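Local structure of conserved hypothetical protein (Agrobacterium tumefaciens, 2FEX) at residues W15-A24 / G155-L166; C101-G109 / N121-Y132. The protein is of unknown function but belongs to the DJ-1/PfpI superfamily, many of whose members carry a reactive cysteine at a sharp strand-to-helix turn. One frame throughout, in Å; residues are numbered along the deposited sequence.

Contact 1: residues W15-A24 / G155-L166; sequences WEPALLAAAA and GSAPVSFAVEIL
L20 and A162 bring the two helices together, with their CB atoms 3.9 Å apart. This is the tight, apolar part of the contact. L20 has its CG anti to the backbone N (chi1 171°). In the conformer given, its CD1 reaches I165 CG2 at 3.8 Å, and its CD2 also meets I165. The two side chains cross at about a right angle. L166 CD2 also touches L20 CD1, at 4.0 Å. I165 CD1 in turn sits over the centre of the F161 ring, on one face. F161 and I165 also pack on strand 96-100, so this part faces the central sheet.

E16 is buried as well. Its extended chain carries the carboxylate inward past G155, and OE2 comes within 3.3 Å of G155 CA. OE1 takes a hydrogen bond from G71 N. Water 1 bridges E16 O and P158 O, donating to both.

The more open side holds W15, P158 and V159, all partly exposed. W15 NE1 gives a hydrogen bond to G155 O at 2.9 Å, and the oxygen lies almost exactly in the indole plane. The N-H...O angle is 161°, but the donor stands tilted from the carbonyl plane. F183 of the second subunit meets the W15 ring edge-to-face.

The helix axes come within 8.7 Å at a crossing angle of -45°. Helices 18-24 and 158-166 pair on one side of a mostly parallel sheet, as in the flavodoxin-like alpha/beta sandwich of the DJ-1/PfpI family.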
ATOM      1  N   TRP A  15       2.761   0.964  -2.359  1.00 10.34           N
ATOM      2  CA  TRP A  15       1.893  -0.235  -2.464  1.00 11.55           C
ATOM      3  C   TRP A  15       2.693  -1.552  -2.295  1.00 12.27           C
ATOM      4  O   TRP A  15       2.094  -2.632  -2.264  1.00 13.91           O
ATOM      5  CB  TRP A  15       1.190  -0.263  -3.824  1.00 11.22           C
ATOM      6  CG  TRP A  15       2.092  -0.516  -4.980  1.00 12.07           C
ATOM      7  CD1 TRP A  15       2.363  -1.742  -5.555  1.00 15.14           C
ATOM      8  CD2 TRP A  15       2.783   0.461  -5.749  1.00 12.28           C
ATOM      9  NE1 TRP A  15       3.243  -1.576  -6.627  1.00 12.81           N
ATOM     10  CE2 TRP A  15       3.522  -0.241  -6.764  1.00 13.15           C
ATOM     11  CE3 TRP A  15       2.912   1.849  -5.669  1.00 12.50           C
ATOM     12  CZ2 TRP A  15       4.353   0.425  -7.673  1.00 15.63           C
ATOM     13  CZ3 TRP A  15       3.754   2.517  -6.587  1.00 15.79           C
ATOM     14  CH2 TRP A  15       4.433   1.795  -7.599  1.00 15.35           C
ATOM     15  N   GLU A  16       4.035  -1.480  -2.199  1.00 11.26           N
ATOM     16  CA  GLU A  16       4.823  -2.692  -2.303  1.00 12.86           C
ATOM     17  C   GLU A  16       5.006  -3.438  -0.971  1.00 12.35           C
ATOM     18  O   GLU A  16       4.985  -4.669  -0.974  1.00 15.26           O
ATOM     19  CB  GLU A  16       6.160  -2.395  -3.027  1.00 11.98           C
ATOM     20  CG  GLU A  16       5.804  -2.082  -4.508  1.00 12.96           C
ATOM     21  CD  GLU A  16       6.975  -1.800  -5.455  1.00 13.17           C
ATOM     22  OE1 GLU A  16       8.111  -1.804  -5.003  1.00 13.48           O
ATOM     23  OE2 GLU A  16       6.703  -1.595  -6.680  1.00 12.62           O
ATOM     24  N   PRO A  17       5.229  -2.715   0.146  1.00 12.50           N
ATOM     25  CA  PRO A  17       5.347  -3.444   1.412  1.00 13.77           C
ATOM     26  C   PRO A  17       4.101  -3.347   2.272  1.00 14.91           C
ATOM     27  O   PRO A  17       4.097  -3.834   3.410  1.00 16.15           O
ATOM     28  CB  PRO A  17       6.506  -2.699   2.086  1.00 14.87           C
ATOM     29  CG  PRO A  17       6.250  -1.265   1.745  1.00 14.58           C
ATOM     30  CD  PRO A  17       5.612  -1.291   0.299  1.00 11.85           C
ATOM     31  N   ALA A  18       3.051  -2.713   1.729  1.00 13.82           N
ATOM     32  CA  ALA A  18       1.905  -2.349   2.547  1.00 13.33           C
ATOM     33  C   ALA A  18       1.056  -3.506   3.049  1.00 13.32           C
ATOM     34  O   ALA A  18       0.735  -3.630   4.252  1.00 13.84           O
ATOM     35  CB  ALA A  18       0.982  -1.367   1.697  1.00 12.49           C
ATOM     36  N   LEU A  19       0.652  -4.359   2.118  1.00 13.25           N
ATOM     37  CA  LEU A  19      -0.138  -5.524   2.514  1.00 14.77           C
ATOM     38  C   LEU A  19       0.630  -6.458   3.482  1.00 14.15           C
ATOM     39  O   LEU A  19       0.064  -6.918   4.471  1.00 15.82           O
ATOM     40  CB  LEU A  19      -0.613  -6.234   1.246  1.00 15.89           C
ATOM     41  CG  LEU A  19      -1.477  -7.428   1.553  1.00 19.07           C
ATOM     42  CD1 LEU A  19      -2.792  -6.986   2.346  1.00 19.04           C
ATOM     43  CD2 LEU A  19      -1.912  -8.025   0.180  1.00 20.03           C
ATOM     44  N   LEU A  20       1.907  -6.716   3.173  1.00 13.84           N
ATOM     45  CA  LEU A  20       2.704  -7.567   4.040  0.50 14.28           C
ATOM     46  C   LEU A  20       2.781  -6.975   5.444  1.00 14.37           C
ATOM     47  O   LEU A  20       2.534  -7.705   6.420  1.00 14.66           O
ATOM     48  CB  LEU A  20       4.117  -7.768   3.499  0.50 14.31           C
ATOM     49  CG  LEU A  20       4.921  -8.481   4.599  0.50 13.99           C
ATOM     50  CD1 LEU A  20       4.629  -9.962   4.592  0.50 10.41           C
ATOM     51  CD2 LEU A  20       6.415  -8.160   4.585  0.50 15.76           C
ATOM     52  N   ALA A  21       3.165  -5.701   5.547  1.00 13.31           N
ATOM     53  CA  ALA A  21       3.338  -5.130   6.885  1.00 12.59           C
ATOM     54  C   ALA A  21       2.026  -5.104   7.645  1.00 13.75           C
ATOM     55  O   ALA A  21       1.962  -5.478   8.822  1.00 12.50           O
ATOM     56  CB  ALA A  21       3.944  -3.715   6.794  1.00 13.01           C
ATOM     57  N   ALA A  22       0.951  -4.657   6.972  1.00 13.00           N
ATOM     58  CA  ALA A  22      -0.329  -4.506   7.683  1.00 13.99           C
ATOM     59  C   ALA A  22      -0.859  -5.864   8.168  1.00 14.52           C
ATOM     60  O   ALA A  22      -1.345  -5.973   9.302  1.00 15.25           O
ATOM     61  CB  ALA A  22      -1.342  -3.850   6.748  1.00 14.36           C
ATOM     62  N   ALA A  23      -0.814  -6.892   7.303  1.00 14.50           N
ATOM     63  CA  ALA A  23      -1.364  -8.212   7.670  1.00 17.51           C
ATOM     64  C   ALA A  23      -0.485  -8.865   8.737  1.00 16.36           C
ATOM     65  O   ALA A  23      -0.999  -9.353   9.743  1.00 17.46           O
ATOM     66  CB  ALA A  23      -1.439  -9.103   6.441  1.00 17.61           C
ATOM     67  N   ALA A  24       0.833  -8.830   8.516  1.00 16.08           N
ATOM     68  CA  ALA A  24       1.774  -9.436   9.470  1.00 16.21           C
ATOM     69  C   ALA A  24       1.625  -8.828  10.867  1.00 16.86           C
ATOM     70  O   ALA A  24       1.463  -9.548  11.830  1.00 17.49           O
ATOM     71  CB  ALA A  24       3.222  -9.403   8.997  1.00 17.12           C
ATOM     72  N   GLY A 155       6.996  -5.185  -9.352  1.00 13.52           N
ATOM     73  CA  GLY A 155       6.172  -4.217  -8.641  1.00 12.98           C
ATOM     74  C   GLY A 155       4.680  -4.470  -8.832  1.00 13.32           C
ATOM     75  O   GLY A 155       3.886  -4.061  -7.990  1.00 14.04           O
ATOM     76  N   SER A 156       4.319  -5.143  -9.932  1.00 12.90           N
ATOM     77  CA  SER A 156       2.907  -5.488 -10.191  1.00 13.44           C
ATOM     78  C   SER A 156       2.372  -6.656  -9.327  1.00 13.81           C
ATOM     79  O   SER A 156       1.184  -7.037  -9.469  1.00 13.71           O
ATOM     80  CB  SER A 156       2.772  -5.892 -11.676  1.00 13.36           C
ATOM     81  OG  SER A 156       3.758  -6.895 -11.981  1.00 15.80           O
ATOM     82  N   ALA A 157       3.237  -7.262  -8.495  1.00 12.21           N
ATOM     83  CA  ALA A 157       2.832  -8.491  -7.769  1.00 13.86           C
ATOM     84  C   ALA A 157       2.948  -8.319  -6.234  1.00 13.65           C
ATOM     85  O   ALA A 157       3.564  -9.175  -5.580  1.00 13.41           O
ATOM     86  CB  ALA A 157       3.695  -9.690  -8.226  1.00 14.11           C
ATOM     87  N   PRO A 158       2.329  -7.264  -5.677  1.00 13.35           N
ATOM     88  CA  PRO A 158       2.466  -7.097  -4.229  1.00 13.35           C
ATOM     89  C   PRO A 158       1.810  -8.207  -3.407  1.00 13.87           C
ATOM     90  O   PRO A 158       2.251  -8.481  -2.280  1.00 13.87           O
ATOM     91  CB  PRO A 158       1.782  -5.733  -3.967  1.00 13.55           C
ATOM     92  CG  PRO A 158       0.732  -5.593  -5.073  1.00 14.41           C
ATOM     93  CD  PRO A 158       1.456  -6.223  -6.283  1.00 12.97           C
ATOM     94  N   VAL A 159       0.732  -8.802  -3.929  1.00 12.93           N
ATOM     95  CA  VAL A 159       0.022  -9.822  -3.139  1.00 13.10           C
ATOM     96  C   VAL A 159       0.862 -11.091  -3.029  1.00 13.32           C
ATOM     97  O   VAL A 159       1.067 -11.598  -1.940  1.00 13.19           O
ATOM     98  CB  VAL A 159      -1.372 -10.105  -3.701  1.00 13.23           C
ATOM     99  CG1 VAL A 159      -2.059 -11.137  -2.763  1.00 14.57           C
ATOM    100  CG2 VAL A 159      -2.144  -8.757  -3.782  1.00 15.50           C
ATOM    101  N   SER A 160       1.334 -11.632  -4.160  1.00 13.26           N
ATOM    102  CA  SER A 160       2.103 -12.862  -4.103  1.00 14.71           C
ATOM    103  C   SER A 160       3.473 -12.628  -3.414  1.00 12.96           C
ATOM    104  O   SER A 160       4.003 -13.545  -2.802  1.00 14.16           O
ATOM    105  CB  SER A 160       2.271 -13.508  -5.471  1.00 16.23           C
ATOM    106  OG  SER A 160       2.862 -12.602  -6.397  1.00 14.94           O
ATOM    107  N   PHE A 161       3.965 -11.397  -3.500  1.00 12.93           N
ATOM    108  CA  PHE A 161       5.199 -11.041  -2.748  1.00 12.17           C
ATOM    109  C   PHE A 161       4.923 -11.273  -1.244  1.00 12.88           C
ATOM    110  O   PHE A 161       5.703 -11.977  -0.546  1.00 13.14           O
ATOM    111  CB  PHE A 161       5.540  -9.579  -3.007  1.00 12.29           C
ATOM    112  CG  PHE A 161       6.881  -9.139  -2.426  1.00 12.12           C
ATOM    113  CD1 PHE A 161       8.064  -9.780  -2.776  1.00 11.68           C
ATOM    114  CD2 PHE A 161       6.913  -8.036  -1.551  1.00 13.03           C
ATOM    115  CE1 PHE A 161       9.325  -9.278  -2.292  1.00 12.15           C
ATOM    116  CE2 PHE A 161       8.174  -7.526  -1.056  1.00 11.85           C
ATOM    117  CZ  PHE A 161       9.360  -8.198  -1.398  1.00 13.22           C
ATOM    118  N   ALA A 162       3.791 -10.736  -0.762  1.00 13.80           N
ATOM    119  CA  ALA A 162       3.460 -10.909   0.646  1.00 13.59           C
ATOM    120  C   ALA A 162       3.262 -12.381   1.023  1.00 13.90           C
ATOM    121  O   ALA A 162       3.762 -12.844   2.066  1.00 14.38           O
ATOM    122  CB  ALA A 162       2.231 -10.084   1.023  1.00 13.70           C
ATOM    123  N   VAL A 163       2.552 -13.109   0.171  1.00 13.29           N
ATOM    124  CA  VAL A 163       2.214 -14.521   0.475  1.00 14.51           C
ATOM    125  C   VAL A 163       3.546 -15.309   0.539  1.00 14.90           C
ATOM    126  O   VAL A 163       3.730 -16.121   1.449  1.00 15.27           O
ATOM    127  CB  VAL A 163       1.315 -15.097  -0.617  1.00 14.42           C
ATOM    128  CG1 VAL A 163       1.284 -16.631  -0.532  1.00 17.24           C
ATOM    129  CG2 VAL A 163      -0.085 -14.424  -0.558  1.00 15.20           C
ATOM    130  N   GLU A 164       4.474 -15.061  -0.404  1.00 14.41           N
ATOM    131  CA  GLU A 164       5.712 -15.880  -0.424  1.00 15.05           C
ATOM    132  C   GLU A 164       6.607 -15.567   0.796  1.00 14.84           C
ATOM    133  O   GLU A 164       7.282 -16.464   1.314  1.00 15.82           O
ATOM    134  CB  GLU A 164       6.501 -15.696  -1.720  1.00 15.99           C
ATOM    135  CG  GLU A 164       5.790 -16.257  -2.955  1.00 15.80           C
ATOM    136  CD  GLU A 164       5.631 -17.802  -2.925  1.00 19.07           C
ATOM    137  OE1 GLU A 164       6.250 -18.528  -2.075  1.00 20.38           O
ATOM    138  OE2 GLU A 164       4.845 -18.302  -3.765  1.00 21.63           O
ATOM    139  N   ILE A 165       6.581 -14.307   1.267  1.00 13.77           N
ATOM    140  CA  ILE A 165       7.343 -13.940   2.465  1.00 13.97           C
ATOM    141  C   ILE A 165       6.758 -14.671   3.650  1.00 15.26           C
ATOM    142  O   ILE A 165       7.500 -15.320   4.439  1.00 16.91           O
ATOM    143  CB  ILE A 165       7.297 -12.421   2.698  1.00 13.50           C
ATOM    144  CG1 ILE A 165       8.148 -11.762   1.584  1.00 13.23           C
ATOM    145  CG2 ILE A 165       7.795 -12.020   4.099  1.00 12.62           C
ATOM    146  CD1 ILE A 165       7.938 -10.253   1.397  1.00 13.63           C
ATOM    147  N   LEU A 166       5.427 -14.618   3.763  1.00 14.34           N
ATOM    148  CA  LEU A 166       4.766 -15.329   4.854  1.00 15.32           C
ATOM    149  C   LEU A 166       4.982 -16.846   4.810  1.00 16.47           C
ATOM    150  O   LEU A 166       5.253 -17.436   5.844  1.00 18.42           O
ATOM    151  CB  LEU A 166       3.282 -15.018   4.875  1.00 16.53           C
ATOM    152  CG  LEU A 166       2.987 -13.553   5.239  1.00 17.16           C
ATOM    153  CD1 LEU A 166       1.505 -13.360   5.127  1.00 20.62           C
ATOM    154  CD2 LEU A 166       3.562 -13.179   6.648  1.00 19.42           C
TER
HETATM  155  O   HOH W   1       3.057  -6.623  -0.174  1.00 22.03           O

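Contact 2: residues C101-G109 / N121-Y132; sequences CAAASALGG and NALASHKAYPAY
H126 has its CG beside the backbone N (chi1 -75°), and S105 holds OG in the same relation to its own N (chi1 -65°). These rotations bring H126 ND1 and S105 OG to 2.7 Å. The hydroxyl lies at the edge of the imidazole, in its plane. This is a short hydrogen bond in which either atom could be the donor. The far nitrogen, H126 NE2, is hydrogen-bonded to T119 O, so both ring nitrogens are held and the ring is fixed in rotation.

Y129 lies flat against helix 102-109. S105 O sits 3.4 Å above one face of its ring, offset toward the rim. A106 CA makes a CH-pi contact with that ring, 4.2 Å from its centroid. G109 CA comes close to CD1 of Y129. Further along, G108 O receives a CA-H contact from Y132, at 3.5 Å from Y132 CA. The Y132 ring is covered on one face by H126 CB, and its OH bonds to H118.

At the other end N121 ND2 donates to C101 SG. The bond is 3.4 Å long and nearly straight (169°), with the sulfur close to the amide plane.

Three waters bridge the segments through backbone and hydroxyl groups. Water 2 joins C101 O, S105 OG and N121 N, and gives S105 OG a second polar partner beside H126 ND1. Water 3 links A102 O to Y129 OH, and water 4 links S105 O to H126 O.

C101 has a positive phi at the N-cap of helix 102-109, consistent with a nucleophile elbow. The straight bond from ND2, together with the bond of OD1 to G155 N, holds the N121 amide beside the sulfur.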
ATOM      1  N   CYS A 101      10.199  -5.282  -7.294  1.00 12.27           N
ATOM      2  CA  CYS A 101      10.263  -4.182  -8.266  1.00 14.02           C
ATOM      3  C   CYS A 101      11.753  -3.743  -8.453  1.00 13.51           C
ATOM      4  O   CYS A 101      12.653  -4.611  -8.636  1.00 12.58           O
ATOM      5  CB  CYS A 101       9.336  -3.026  -7.762  1.00 15.08           C
ATOM      6  SG  CYS A 101       8.954  -1.676  -8.915  1.00 17.00           S
ATOM      7  N   ALA A 102      12.035  -2.429  -8.380  1.00 12.68           N
ATOM      8  CA  ALA A 102      13.450  -1.996  -8.574  1.00 13.01           C
ATOM      9  C   ALA A 102      14.373  -2.625  -7.546  1.00 12.76           C
ATOM     10  O   ALA A 102      15.593  -2.844  -7.810  1.00 14.87           O
ATOM     11  CB  ALA A 102      13.577  -0.445  -8.559  1.00 14.10           C
ATOM     12  N   ALA A 103      13.813  -2.932  -6.361  1.00 11.60           N
ATOM     13  CA  ALA A 103      14.652  -3.578  -5.326  1.00 12.47           C
ATOM     14  C   ALA A 103      15.039  -5.010  -5.692  1.00 12.94           C
ATOM     15  O   ALA A 103      16.056  -5.513  -5.207  1.00 13.24           O
ATOM     16  CB  ALA A 103      13.956  -3.507  -3.925  1.00 13.53           C
ATOM     17  N   ALA A 104      14.210  -5.676  -6.491  1.00 13.47           N
ATOM     18  CA  ALA A 104      14.611  -7.021  -6.959  1.00 12.59           C
ATOM     19  C   ALA A 104      15.845  -6.925  -7.841  1.00 14.15           C
ATOM     20  O   ALA A 104      16.742  -7.745  -7.717  1.00 12.67           O
ATOM     21  CB  ALA A 104      13.462  -7.726  -7.740  1.00 13.00           C
ATOM     22  N   SER A 105      15.910  -5.931  -8.719  1.00 12.49           N
ATOM     23  CA  SER A 105      17.108  -5.781  -9.573  1.00 13.06           C
ATOM     24  C   SER A 105      18.311  -5.346  -8.711  1.00 13.20           C
ATOM     25  O   SER A 105      19.424  -5.801  -8.948  1.00 14.56           O
ATOM     26  CB  SER A 105      16.817  -4.765 -10.680  1.00 13.44           C
ATOM     27  OG  SER A 105      15.784  -5.297 -11.547  1.00 13.57           O
ATOM     28  N   ALA A 106      18.070  -4.493  -7.719  1.00 13.59           N
ATOM     29  CA  ALA A 106      19.152  -4.164  -6.801  1.00 14.93           C
ATOM     30  C   ALA A 106      19.707  -5.412  -6.097  1.00 13.78           C
ATOM     31  O   ALA A 106      20.954  -5.538  -5.962  1.00 15.02           O
ATOM     32  CB  ALA A 106      18.678  -3.090  -5.789  1.00 14.46           C
ATOM     33  N   LEU A 107      18.827  -6.358  -5.683  1.00 14.74           N
ATOM     34  CA  LEU A 107      19.309  -7.626  -5.113  1.00 13.84           C
ATOM     35  C   LEU A 107      20.153  -8.388  -6.137  1.00 14.71           C
ATOM     36  O   LEU A 107      21.181  -8.935  -5.793  1.00 15.80           O
ATOM     37  CB  LEU A 107      18.151  -8.516  -4.687  1.00 14.56           C
ATOM     38  CG  LEU A 107      17.410  -8.059  -3.438  1.00 16.25           C
ATOM     39  CD1 LEU A 107      16.422  -9.157  -3.110  1.00 14.56           C
ATOM     40  CD2 LEU A 107      18.409  -7.867  -2.217  1.00 16.27           C
ATOM     41  N   GLY A 108      19.720  -8.402  -7.399  1.00 14.38           N
ATOM     42  CA  GLY A 108      20.561  -9.026  -8.435  1.00 15.30           C
ATOM     43  C   GLY A 108      21.964  -8.417  -8.443  1.00 15.11           C
ATOM     44  O   GLY A 108      22.954  -9.097  -8.679  1.00 16.75           O
ATOM     45  N   GLY A 109      22.063  -7.119  -8.160  1.00 15.31           N
ATOM     46  CA  GLY A 109      23.384  -6.426  -8.168  1.00 17.19           C
ATOM     47  C   GLY A 109      24.303  -6.815  -6.996  1.00 17.83           C
ATOM     48  O   GLY A 109      25.521  -6.597  -7.058  1.00 19.53           O
ATOM     49  N   ASN A 121      11.000  -7.090 -12.450  1.00 13.15           N
ATOM     50  CA  ASN A 121      10.117  -6.364 -13.379  1.00 14.01           C
ATOM     51  C   ASN A 121      10.320  -6.826 -14.810  1.00 15.01           C
ATOM     52  O   ASN A 121       9.350  -6.817 -15.607  1.00 16.63           O
ATOM     53  CB  ASN A 121      10.401  -4.870 -13.292  1.00 15.05           C
ATOM     54  CG  ASN A 121       9.838  -4.264 -12.032  1.00 16.79           C
ATOM     55  OD1 ASN A 121       8.878  -4.798 -11.448  1.00 15.56           O
ATOM     56  ND2 ASN A 121      10.452  -3.139 -11.584  1.00 17.33           N
ATOM     57  N   ALA A 122      11.563  -7.194 -15.120  1.00 15.40           N
ATOM     58  CA  ALA A 122      11.955  -7.740 -16.430  1.00 15.98           C
ATOM     59  C   ALA A 122      13.375  -8.294 -16.319  1.00 16.51           C
ATOM     60  O   ALA A 122      14.173  -7.803 -15.471  1.00 15.34           O
ATOM     61  CB  ALA A 122      11.968  -6.603 -17.463  1.00 18.39           C
ATOM     62  N   LEU A 123      13.706  -9.247 -17.192  1.00 16.19           N
ATOM     63  CA  LEU A 123      15.078  -9.776 -17.172  1.00 15.37           C
ATOM     64  C   LEU A 123      16.069  -8.610 -17.437  1.00 15.95           C
ATOM     65  O   LEU A 123      17.134  -8.526 -16.813  1.00 15.89           O
ATOM     66  CB  LEU A 123      15.265 -10.863 -18.243  1.00 16.22           C
ATOM     67  CG  LEU A 123      16.685 -11.415 -18.434  1.00 17.90           C
ATOM     68  CD1 LEU A 123      17.304 -11.932 -17.179  1.00 18.05           C
ATOM     69  CD2 LEU A 123      16.589 -12.513 -19.499  1.00 19.93           C
ATOM     70  N   ALA A 124      15.687  -7.701 -18.349  1.00 17.48           N
ATOM     71  CA  ALA A 124      16.614  -6.593 -18.732  1.00 17.07           C
ATOM     72  C   ALA A 124      16.881  -5.643 -17.536  1.00 17.07           C
ATOM     73  O   ALA A 124      17.985  -5.053 -17.419  1.00 17.22           O
ATOM     74  CB  ALA A 124      16.044  -5.811 -19.891  1.00 18.75           C
ATOM     75  N   SER A 125      15.887  -5.495 -16.650  1.00 16.07           N
ATOM     76  CA  SER A 125      16.055  -4.738 -15.396  0.50 14.75           C
ATOM     77  C   SER A 125      17.164  -5.335 -14.534  1.00 15.14           C
ATOM     78  O   SER A 125      17.997  -4.593 -13.995  1.00 15.15           O
ATOM     79  CB  SER A 125      14.740  -4.633 -14.617  0.50 15.04           C
ATOM     80  OG  SER A 125      13.746  -4.002 -15.402  0.50 10.94           O
ATOM     81  N   HIS A 126      17.206  -6.672 -14.434  1.00 14.37           N
ATOM     82  CA  HIS A 126      18.280  -7.310 -13.664  1.00 14.41           C
ATOM     83  C   HIS A 126      19.636  -7.166 -14.364  1.00 15.44           C
ATOM     84  O   HIS A 126      20.666  -6.931 -13.738  1.00 15.85           O
ATOM     85  CB  HIS A 126      17.948  -8.799 -13.429  1.00 14.14           C
ATOM     86  CG  HIS A 126      16.873  -9.014 -12.375  1.00 14.69           C
ATOM     87  ND1 HIS A 126      16.099  -7.991 -11.860  1.00 16.41           N
ATOM     88  CD2 HIS A 126      16.430 -10.156 -11.784  1.00 16.26           C
ATOM     89  CE1 HIS A 126      15.252  -8.483 -10.959  1.00 15.98           C
ATOM     90  NE2 HIS A 126      15.409  -9.806 -10.919  1.00 15.29           N
ATOM     91  N   LYS A 127      19.608  -7.306 -15.680  1.00 14.76           N
ATOM     92  CA  LYS A 127      20.836  -7.288 -16.497  1.00 16.64           C
ATOM     93  C   LYS A 127      21.494  -5.918 -16.502  1.00 15.75           C
ATOM     94  O   LYS A 127      22.681  -5.809 -16.887  1.00 19.92           O
ATOM     95  CB  LYS A 127      20.555  -7.811 -17.943  1.00 17.04           C
ATOM     96  CG  LYS A 127      20.298  -9.347 -17.927  1.00 18.63           C
ATOM     97  CD  LYS A 127      20.035  -9.960 -19.322  1.00 20.62           C
ATOM     98  CE  LYS A 127      21.192  -9.760 -20.277  1.00 28.65           C
ATOM     99  NZ  LYS A 127      22.343 -10.641 -19.990  1.00 34.10           N
ATOM    100  N   ALA A 128      20.753  -4.885 -16.099  1.00 16.71           N
ATOM    101  CA  ALA A 128      21.341  -3.500 -15.990  1.00 18.51           C
ATOM    102  C   ALA A 128      22.448  -3.483 -14.924  1.00 19.06           C
ATOM    103  O   ALA A 128      23.305  -2.589 -14.945  1.00 19.59           O
ATOM    104  CB  ALA A 128      20.305  -2.511 -15.667  1.00 18.85           C
ATOM    105  N   TYR A 129      22.420  -4.465 -14.012  1.00 18.00           N
ATOM    106  CA  TYR A 129      23.486  -4.626 -12.980  1.00 17.99           C
ATOM    107  C   TYR A 129      24.568  -5.639 -13.418  1.00 18.52           C
ATOM    108  O   TYR A 129      24.298  -6.846 -13.544  1.00 17.97           O
ATOM    109  CB  TYR A 129      22.814  -5.141 -11.677  1.00 17.12           C
ATOM    110  CG  TYR A 129      21.970  -4.096 -10.994  1.00 16.46           C
ATOM    111  CD1 TYR A 129      22.502  -3.344  -9.938  1.00 16.89           C
ATOM    112  CD2 TYR A 129      20.656  -3.830 -11.416  1.00 12.81           C
ATOM    113  CE1 TYR A 129      21.733  -2.355  -9.307  1.00 16.38           C
ATOM    114  CE2 TYR A 129      19.867  -2.825 -10.802  1.00 15.74           C
ATOM    115  CZ  TYR A 129      20.435  -2.101  -9.730  1.00 18.53           C
ATOM    116  OH  TYR A 129      19.680  -1.121  -9.139  1.00 18.46           O
ATOM    117  N   PRO A 130      25.832  -5.183 -13.626  1.00 21.10           N
ATOM    118  CA  PRO A 130      26.876  -6.124 -14.089  1.00 21.76           C
ATOM    119  C   PRO A 130      27.149  -7.314 -13.185  1.00 20.59           C
ATOM    120  O   PRO A 130      27.552  -8.378 -13.656  1.00 22.26           O
ATOM    121  CB  PRO A 130      28.157  -5.247 -14.210  1.00 24.61           C
ATOM    122  CG  PRO A 130      27.762  -3.918 -13.916  1.00 22.84           C
ATOM    123  CD  PRO A 130      26.311  -3.808 -13.485  1.00 20.70           C
ATOM    124  N   ALA A 131      26.883  -7.174 -11.884  1.00 19.86           N
ATOM    125  CA  ALA A 131      27.076  -8.295 -10.961  1.00 19.66           C
ATOM    126  C   ALA A 131      26.008  -9.380 -11.080  1.00 19.58           C
ATOM    127  O   ALA A 131      26.161 -10.445 -10.489  1.00 20.53           O
ATOM    128  CB  ALA A 131      27.198  -7.779  -9.454  1.00 20.03           C
ATOM    129  N   TYR A 132      24.908  -9.087 -11.795  1.00 17.52           N
ATOM    130  CA  TYR A 132      23.834 -10.075 -11.899  1.00 17.85           C
ATOM    131  C   TYR A 132      24.259 -11.152 -12.878  1.00 19.86           C
ATOM    132  O   TYR A 132      24.432 -10.883 -14.058  1.00 21.07           O
ATOM    133  CB  TYR A 132      22.589  -9.389 -12.425  1.00 16.82           C
ATOM    134  CG  TYR A 132      21.504 -10.359 -12.782  1.00 16.40           C
ATOM    135  CD1 TYR A 132      20.799 -11.034 -11.786  1.00 18.55           C
ATOM    136  CD2 TYR A 132      21.156 -10.560 -14.131  1.00 16.71           C
ATOM    137  CE1 TYR A 132      19.758 -11.928 -12.125  1.00 16.04           C
ATOM    138  CE2 TYR A 132      20.115 -11.437 -14.510  1.00 16.13           C
ATOM    139  CZ  TYR A 132      19.416 -12.121 -13.500  1.00 17.51           C
ATOM    140  OH  TYR A 132      18.391 -12.954 -13.893  1.00 16.65           O
TER
HETATM  141  O   HOH W   2      13.109  -5.917 -11.001  1.00 14.58           O
HETATM  142  O   HOH W   3      17.042  -1.276  -9.573  1.00 18.21           O
HETATM  143  O   HOH W   4      20.198  -7.464 -11.040  1.00 17.36           O

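In the fold
Contact 2 is nested in the chain loop closed by contact 1. Their centres are about 19 Å apart, yet they touch along E16 and G155 on one side and C101 and N121 on the other. E16 OE2 of contact 1 lies 3.2 Å from C101 SG of contact 2. G155 CA packs 3.5 Å from C101 CB. A probable hydrogen bond of 2.8 Å joins G155 N to N121 OD1. C101 is thus bordered by E16 and G155 from contact 1 and N121 from its own contact. A glutamate beside an elbow cysteine is also found in DJ-1 relatives, so this is probably the reactive site. The second subunit touches contact 1 but not the segments of contact 2.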